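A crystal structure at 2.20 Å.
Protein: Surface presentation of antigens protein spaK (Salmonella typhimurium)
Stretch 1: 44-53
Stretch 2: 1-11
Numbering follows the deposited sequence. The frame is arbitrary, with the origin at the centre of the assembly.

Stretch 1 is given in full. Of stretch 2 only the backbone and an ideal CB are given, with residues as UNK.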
# COMPACT_ATOMS: atom_id res chain seq x y z
N CYS A 44 -9.17 19.12 -11.94
CA CYS A 44 -10.52 18.80 -12.34
C CYS A 44 -11.48 19.09 -11.20
O CYS A 44 -11.18 18.84 -10.04
CB CYS A 44 -10.66 17.34 -12.76
SG CYS A 44 -9.55 16.83 -14.09
N ILE A 45 -12.63 19.65 -11.57
CA ILE A 45 -13.69 19.92 -10.64
C ILE A 45 -14.96 19.24 -11.13
O ILE A 45 -15.37 19.43 -12.28
CB ILE A 45 -13.96 21.41 -10.47
CG1 ILE A 45 -12.64 22.13 -10.13
CG2 ILE A 45 -15.03 21.61 -9.38
CD1 ILE A 45 -12.54 23.48 -10.63
N SER A 46 -15.58 18.46 -10.26
CA SER A 46 -16.83 17.82 -10.64
C SER A 46 -17.81 17.60 -9.52
O SER A 46 -17.42 17.43 -8.37
CB SER A 46 -16.56 16.48 -11.29
OG SER A 46 -17.66 16.23 -12.14
N VAL A 47 -19.10 17.59 -9.90
CA VAL A 47 -20.21 17.24 -9.02
C VAL A 47 -20.64 15.81 -9.29
O VAL A 47 -20.96 15.42 -10.42
CB VAL A 47 -21.40 18.19 -9.19
CG1 VAL A 47 -22.53 17.84 -8.21
CG2 VAL A 47 -20.94 19.62 -9.00
N LYS A 48 -20.66 15.01 -8.24
CA LYS A 48 -20.94 13.62 -8.36
C LYS A 48 -21.98 13.35 -7.30
O LYS A 48 -21.67 13.36 -6.11
CB LYS A 48 -19.67 12.81 -8.14
CG LYS A 48 -19.67 11.42 -8.78
CD LYS A 48 -18.25 10.81 -8.69
CE LYS A 48 -18.23 9.29 -8.98
NZ LYS A 48 -17.31 8.54 -8.02
N ASP A 49 -23.23 13.20 -7.75
CA ASP A 49 -24.40 13.03 -6.89
C ASP A 49 -24.30 13.84 -5.59
O ASP A 49 -24.13 13.30 -4.48
CB ASP A 49 -24.69 11.52 -6.65
CG ASP A 49 -25.85 11.00 -7.54
OD1 ASP A 49 -26.65 11.83 -8.09
OD2 ASP A 49 -25.98 9.75 -7.67
N ASP A 50 -24.40 15.15 -5.79
CA ASP A 50 -24.38 16.15 -4.71
C ASP A 50 -23.08 16.23 -3.87
O ASP A 50 -23.08 16.86 -2.82
CB ASP A 50 -25.60 15.94 -3.80
CG ASP A 50 -26.92 16.09 -4.54
OD1 ASP A 50 -27.02 17.01 -5.39
OD2 ASP A 50 -27.85 15.28 -4.29
N ASP A 51 -22.00 15.61 -4.34
CA ASP A 51 -20.67 15.79 -3.76
C ASP A 51 -19.85 16.61 -4.76
O ASP A 51 -19.84 16.29 -5.94
CB ASP A 51 -19.96 14.46 -3.55
CG ASP A 51 -20.64 13.55 -2.53
OD1 ASP A 51 -21.03 14.04 -1.46
OD2 ASP A 51 -20.74 12.34 -2.80
N VAL A 52 -19.17 17.64 -4.28
CA VAL A 52 -18.21 18.34 -5.11
C VAL A 52 -16.79 17.80 -4.87
O VAL A 52 -16.29 17.81 -3.76
CB VAL A 52 -18.26 19.84 -4.87
CG1 VAL A 52 -17.19 20.53 -5.71
CG2 VAL A 52 -19.64 20.36 -5.26
N TRP A 53 -16.17 17.34 -5.95
CA TRP A 53 -14.81 16.85 -5.92
C TRP A 53 -13.83 17.73 -6.69
O TRP A 53 -14.10 18.18 -7.81
CB TRP A 53 -14.76 15.45 -6.54
CG TRP A 53 -15.40 14.36 -5.76
CD1 TRP A 53 -16.69 13.96 -5.84
CD2 TRP A 53 -14.77 13.48 -4.81
NE1 TRP A 53 -16.91 12.92 -5.02
CE2 TRP A 53 -15.75 12.59 -4.37
CE3 TRP A 53 -13.47 13.37 -4.31
CZ2 TRP A 53 -15.48 11.59 -3.42
CZ3 TRP A 53 -13.20 12.37 -3.36
CH2 TRP A 53 -14.19 11.50 -2.94
N UNK A 1 -27.40 23.11 -2.05
CA UNK A 1 -26.62 21.84 -2.35
C UNK A 1 -27.25 21.09 -3.52
O UNK A 1 -26.91 19.93 -3.80
CB UNK A 1 -26.57 20.92 -1.13
N UNK A 2 -28.10 21.81 -4.24
CA UNK A 2 -29.25 21.24 -4.96
C UNK A 2 -29.74 22.23 -6.02
O UNK A 2 -30.32 21.86 -7.04
CB UNK A 2 -30.38 20.89 -3.99
N UNK A 3 -29.56 23.52 -5.71
CA UNK A 3 -29.62 24.60 -6.68
C UNK A 3 -28.19 24.98 -7.10
O UNK A 3 -27.99 26.00 -7.77
CB UNK A 3 -30.36 25.81 -6.10
N UNK A 4 -27.19 24.18 -6.71
CA UNK A 4 -25.77 24.59 -6.83
C UNK A 4 -25.30 24.66 -8.27
O UNK A 4 -25.39 23.68 -9.00
CB UNK A 4 -24.87 23.62 -6.06
N UNK A 5 -24.77 25.81 -8.68
CA UNK A 5 -24.25 25.96 -10.02
C UNK A 5 -22.74 25.96 -9.92
O UNK A 5 -22.13 26.95 -9.51
CB UNK A 5 -24.77 27.23 -10.69
N UNK A 6 -22.12 24.84 -10.28
CA UNK A 6 -20.67 24.68 -10.13
C UNK A 6 -19.85 25.61 -11.06
O UNK A 6 -18.85 26.19 -10.65
CB UNK A 6 -20.29 23.22 -10.41
N UNK A 7 -20.30 25.76 -12.31
CA UNK A 7 -19.67 26.71 -13.21
C UNK A 7 -19.64 28.12 -12.59
O UNK A 7 -18.62 28.80 -12.64
CB UNK A 7 -20.41 26.73 -14.55
N UNK A 8 -20.74 28.54 -11.98
CA UNK A 8 -20.78 29.89 -11.45
C UNK A 8 -19.92 30.02 -10.20
O UNK A 8 -19.29 31.07 -9.98
CB UNK A 8 -22.22 30.30 -11.14
N UNK A 9 -19.87 28.95 -9.42
CA UNK A 9 -18.97 28.89 -8.28
C UNK A 9 -17.49 29.00 -8.71
O UNK A 9 -16.73 29.79 -8.13
CB UNK A 9 -19.20 27.59 -7.51
N UNK A 10 -17.11 28.21 -9.72
CA UNK A 10 -15.74 28.20 -10.23
C UNK A 10 -15.38 29.58 -10.81
O UNK A 10 -14.32 30.13 -10.54
CB UNK A 10 -15.57 27.11 -11.29
N UNK A 11 -16.29 30.14 -11.61
CA UNK A 11 -16.06 31.44 -12.25
C UNK A 11 -15.81 32.51 -11.17
O UNK A 11 -14.86 33.31 -11.23
CB UNK A 11 -17.25 31.83 -13.13

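Stretch 1 is a hairpin, strands 44-48 and 51-53 joined by a type I' turn, and it presents I45, V47 and V52 on one face with D50 at its tip. Stretch 2 starts beside that tip and runs back as a helix at 148° to strand 44-48.

Position 1 lies near the turn, its CA 6.6 Å from the CA of D50. The CB points sideways with nothing of the hairpin within 5.5 Å, so the geometry asks for little. It is M1, the first residue of the chain; its carbonyl M1 O sits 3.3 Å from D50 OD1, two acceptors that cannot bond.

Position 2 also points sideways, its ideal CB 5.3 Å from D50 OD1. A carboxylate within reach favours a long side chain carrying a donor: lysine, arginine, glutamine. The residue is Q2, whose end comes nearer to D50 than its CB direction suggests. Q2 OE1 is modelled 2.8 Å from D50 OD1, but the amide is probably turned over.

Position 3 is out of reach and leaves the choice free; it is H3.

Position 4 points toward the hairpin across open space, with the methyls of V52 ahead. A branched or long apolar side chain could bridge the gap. L4 does so, placing L4 CD2 3.8 Å from V52 CG2.

Position 5 turns away and immediately precedes the helix, where serine, threonine, aspartate or asparagine can cap. D5 takes the role: the backbone N of position 8 donates to D5 OD1 over 3.4 Å, a weak capping bond.

Position 6 is the best defined. Its ideal CB is 3.9 Å from V47 CG2, with I45 and V52 also in front, which suits a mid-sized aliphatic such as isoleucine, leucine or valine. I6 has the largest area covered by the hairpin in this stretch: I6 CB packs 3.8 Å from V47 CG2, I6 CG1 4.0 Å from I45 CG2, and I6 CD1 4.1 Å from V52 CG1.

Positions 7 and 8 are out of reach. They are A7 and E8.

Position 9 points toward the hairpin but begins too far off to decide anything; L9 makes no contact.

Position 10, one helical turn beyond 6, has its ideal CB 4.8 Å from I45 CD1, so a small or medium apolar residue fits. V10 meets it, V10 CG2 lying 3.8 Å from I45 CD1.

Position 11 is out of reach. R11 instead forms a salt bridge within its own helix, R11 NH1 to E8 OE2 at 3.1 Å.

Stretch 2 1-11: MQHLDIAELVR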
# COMPACT_ATOMS: atom_id res chain seq x y z
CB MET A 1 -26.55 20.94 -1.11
CG MET A 1 -25.35 19.95 -1.05
SD MET A 1 -23.66 20.65 -1.00
CE MET A 1 -23.90 22.23 -0.19
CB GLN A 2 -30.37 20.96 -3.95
CG GLN A 2 -31.01 19.59 -4.08
CD GLN A 2 -30.06 18.47 -3.70
OE1 GLN A 2 -29.62 17.71 -4.57
NE2 GLN A 2 -29.73 18.36 -2.41
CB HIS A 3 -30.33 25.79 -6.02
CG HIS A 3 -30.96 26.76 -6.98
ND1 HIS A 3 -30.31 27.91 -7.41
CD2 HIS A 3 -32.18 26.78 -7.56
CE1 HIS A 3 -31.11 28.58 -8.22
NE2 HIS A 3 -32.25 27.91 -8.33
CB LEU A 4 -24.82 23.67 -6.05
CG LEU A 4 -23.33 24.05 -6.22
CD1 LEU A 4 -22.99 25.33 -5.48
CD2 LEU A 4 -22.42 22.97 -5.76
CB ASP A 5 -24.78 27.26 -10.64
CG ASP A 5 -24.46 27.38 -12.13
OD1 ASP A 5 -23.54 26.72 -12.65
OD2 ASP A 5 -25.16 28.15 -12.79
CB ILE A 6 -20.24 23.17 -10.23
CG1 ILE A 6 -18.79 22.98 -9.78
CG2 ILE A 6 -20.42 22.61 -11.63
CD1 ILE A 6 -18.53 23.38 -8.36
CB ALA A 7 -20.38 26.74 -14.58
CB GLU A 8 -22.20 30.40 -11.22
CG GLU A 8 -22.90 30.90 -12.50
CD GLU A 8 -21.99 31.70 -13.50
OE1 GLU A 8 -21.33 32.71 -13.09
OE2 GLU A 8 -21.95 31.31 -14.70
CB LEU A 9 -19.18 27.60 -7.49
CG LEU A 9 -18.74 27.66 -6.03
CD1 LEU A 9 -19.46 28.80 -5.29
CD2 LEU A 9 -18.97 26.32 -5.33
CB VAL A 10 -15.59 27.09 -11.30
CG1 VAL A 10 -14.31 27.25 -12.10
CG2 VAL A 10 -15.61 25.71 -10.63
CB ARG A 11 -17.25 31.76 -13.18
CG ARG A 11 -17.16 33.07 -13.87
CD ARG A 11 -18.29 33.32 -14.95
NE ARG A 11 -17.89 32.78 -16.27
CZ ARG A 11 -18.31 31.63 -16.82
NH1 ARG A 11 -19.23 30.86 -16.22
NH2 ARG A 11 -17.83 31.26 -18.01
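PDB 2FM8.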